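Local coordinates for membrane lipoprotein family protein (Aeropyrum pernix, PDB 4PEV) that binds adenosine and probably delivers it, as the solute-binding lipoprotein of the BMP family, to an ABC transporter in the cell membrane, at residues Q399-D402 / T403-S406. Numbering follows the deposited sequence.
Sequences QDHD and TYDS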
ATOM      1  N   GLN C 399       6.199 -18.593   1.137  1.00 62.96           N
ATOM      2  CA  GLN C 399       7.601 -18.845   0.800  1.00 64.55           C
ATOM      3  C   GLN C 399       7.793 -18.706  -0.713  1.00 61.48           C
ATOM      4  O   GLN C 399       8.624 -17.943  -1.177  1.00 53.79           O
ATOM      5  CB  GLN C 399       8.002 -20.265   1.237  1.00 69.55           C
ATOM      6  CG  GLN C 399       7.598 -20.666   2.662  1.00 75.09           C
ATOM      7  CD  GLN C 399       8.746 -20.654   3.672  1.00 78.57           C
ATOM      8  OE1 GLN C 399       9.927 -20.661   3.309  1.00 78.28           O
ATOM      9  NE2 GLN C 399       8.394 -20.650   4.957  1.00 78.78           N
ATOM     10  N   ASP C 400       6.999 -19.477  -1.459  1.00 64.59           N
ATOM     11  CA  ASP C 400       7.027 -19.543  -2.919  1.00 59.74           C
ATOM     12  C   ASP C 400       5.790 -18.863  -3.456  1.00 52.62           C
ATOM     13  O   ASP C 400       4.883 -18.518  -2.707  1.00 44.09           O
ATOM     14  CB  ASP C 400       6.929 -21.002  -3.412  1.00 64.13           C
ATOM     15  CG  ASP C 400       8.104 -21.860  -3.007  1.00 68.74           C
ATOM     16  OD1 ASP C 400       9.078 -21.951  -3.791  1.00 71.93           O
ATOM     17  OD2 ASP C 400       8.029 -22.493  -1.930  1.00 71.49           O
ATOM     18  N   HIS C 401       5.733 -18.757  -4.775  1.00 51.72           N
ATOM     19  CA  HIS C 401       4.498 -18.433  -5.466  1.00 50.18           C
ATOM     20  C   HIS C 401       3.464 -19.555  -5.332  1.00 49.75           C
ATOM     21  O   HIS C 401       2.263 -19.292  -5.282  1.00 48.26           O
ATOM     22  CB  HIS C 401       4.772 -18.162  -6.942  1.00 47.88           C
ATOM     23  CG  HIS C 401       3.637 -17.491  -7.638  1.00 48.81           C
ATOM     24  ND1 HIS C 401       2.481 -18.154  -7.981  1.00 50.54           N
ATOM     25  CD2 HIS C 401       3.467 -16.208  -8.030  1.00 50.24           C
ATOM     26  CE1 HIS C 401       1.652 -17.312  -8.573  1.00 51.15           C
ATOM     27  NE2 HIS C 401       2.225 -16.124  -8.613  1.00 50.87           N
ATOM     28  N   ASP C 402       3.940 -20.798  -5.288  1.00 52.93           N
ATOM     29  CA  ASP C 402       3.068 -21.984  -5.223  1.00 54.62           C
ATOM     30  C   ASP C 402       2.319 -22.077  -3.892  1.00 49.59           C
ATOM     31  O   ASP C 402       1.147 -22.451  -3.863  1.00 48.48           O
ATOM     32  CB  ASP C 402       3.874 -23.265  -5.503  1.00 57.81           C
ATOM     33  CG  ASP C 402       4.369 -23.343  -6.962  1.00 64.78           C
ATOM     34  OD1 ASP C 402       4.980 -22.360  -7.453  1.00 67.62           O
ATOM     35  OD2 ASP C 402       4.143 -24.384  -7.623  1.00 64.83           O
ATOM     36  N   THR C 403       2.998 -21.714  -2.808  1.00 45.21           N
ATOM     37  CA  THR C 403       2.381 -21.600  -1.490  1.00 44.86           C
ATOM     38  C   THR C 403       1.296 -20.512  -1.452  1.00 46.65           C
ATOM     39  O   THR C 403       0.192 -20.742  -0.950  1.00 48.46           O
ATOM     40  CB  THR C 403       3.453 -21.235  -0.449  1.00 46.48           C
ATOM     41  OG1 THR C 403       4.645 -21.984  -0.714  1.00 45.83           O
ATOM     42  CG2 THR C 403       2.961 -21.476   0.988  1.00 45.68           C
ATOM     43  N   TYR C 404       1.633 -19.322  -1.955  1.00 44.24           N
ATOM     44  CA  TYR C 404       0.679 -18.218  -2.102  1.00 42.69           C
ATOM     45  C   TYR C 404      -0.545 -18.643  -2.872  1.00 43.24           C
ATOM     46  O   TYR C 404      -1.662 -18.371  -2.453  1.00 44.31           O
ATOM     47  CB  TYR C 404       1.339 -17.036  -2.822  1.00 42.72           C
ATOM     48  CG  TYR C 404       0.407 -16.059  -3.532  1.00 40.94           C
ATOM     49  CD1 TYR C 404      -0.561 -15.333  -2.837  1.00 39.27           C
ATOM     50  CD2 TYR C 404       0.538 -15.830  -4.898  1.00 41.15           C
ATOM     51  CE1 TYR C 404      -1.386 -14.426  -3.492  1.00 38.89           C
ATOM     52  CE2 TYR C 404      -0.283 -14.932  -5.563  1.00 40.32           C
ATOM     53  CZ  TYR C 404      -1.240 -14.226  -4.862  1.00 38.40           C
ATOM     54  OH  TYR C 404      -2.032 -13.335  -5.553  1.00 33.28           O
ATOM     55  N   ASP C 405      -0.327 -19.309  -4.000  1.00 44.23           N
ATOM     56  CA  ASP C 405      -1.429 -19.763  -4.847  1.00 47.19           C
ATOM     57  C   ASP C 405      -2.399 -20.695  -4.139  1.00 49.07           C
ATOM     58  O   ASP C 405      -3.602 -20.648  -4.403  1.00 51.61           O
ATOM     59  CB  ASP C 405      -0.902 -20.463  -6.104  1.00 49.13           C
ATOM     60  CG  ASP C 405      -0.811 -19.535  -7.306  1.00 50.89           C
ATOM     61  OD1 ASP C 405      -1.161 -18.336  -7.189  1.00 53.20           O
ATOM     62  OD2 ASP C 405      -0.403 -20.020  -8.383  1.00 52.01           O
ATOM     63  N   SER C 406      -1.892 -21.544  -3.252  1.00 48.77           N
ATOM     64  CA  SER C 406      -2.760 -22.507  -2.577  1.00 48.83           C
ATOM     65  C   SER C 406      -3.395 -21.933  -1.303  1.00 44.40           C
ATOM     66  O   SER C 406      -4.454 -22.387  -0.898  1.00 44.74           O
ATOM     67  CB  SER C 406      -2.030 -23.833  -2.316  1.00 49.29           C
ATOM     68  OG  SER C 406      -0.769 -23.606  -1.732  1.00 50.19           O
TER
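Tyr404 sets the edge of its ring against a face of His401 in a T-shaped stack. The two residues are three apart along the helix, with ring centroids 5.4 Å apart and planes at 87°. Tyr404 CD2 sits over the centre of the imidazole. Both have CG anti to the backbone N (chi1 -165° in His401, 157° in Tyr404), and the two side chains lie side by side, pointing the same way. Asp405 meets the imidazole differently: its OD2 lies at the ring edge, in plane. Its OD1 lies 3.3 Å from His401 CE1, and its carboxylate plane stands nearly upright to the ring. His401 NE2 is hydrogen-bonded to Asp194. Tyr404 OH bonds to His202 and Tyr226; Trp199 stacks on the Tyr404 ring and meets the His401 ring at about 90°. This is the first turn of the C-terminal helix 401-412, and these partners fasten it to the lobe of the periplasmic-binding-protein fold that holds strand 222-226. The bound adenosine is about 12 Å from the side chain of Tyr404. An alanine at His401 is likely to leave the Asp194 carboxylate without this hydrogen bond and the Tyr404 edge without the face it rests on. Asp400 O takes a weak bond from Tyr404 N. A firmer bond of 2.9 Å runs from Asp405 N to His401 O. One residue on, Asp402 O accepts Ser406 N at 3.2 Å.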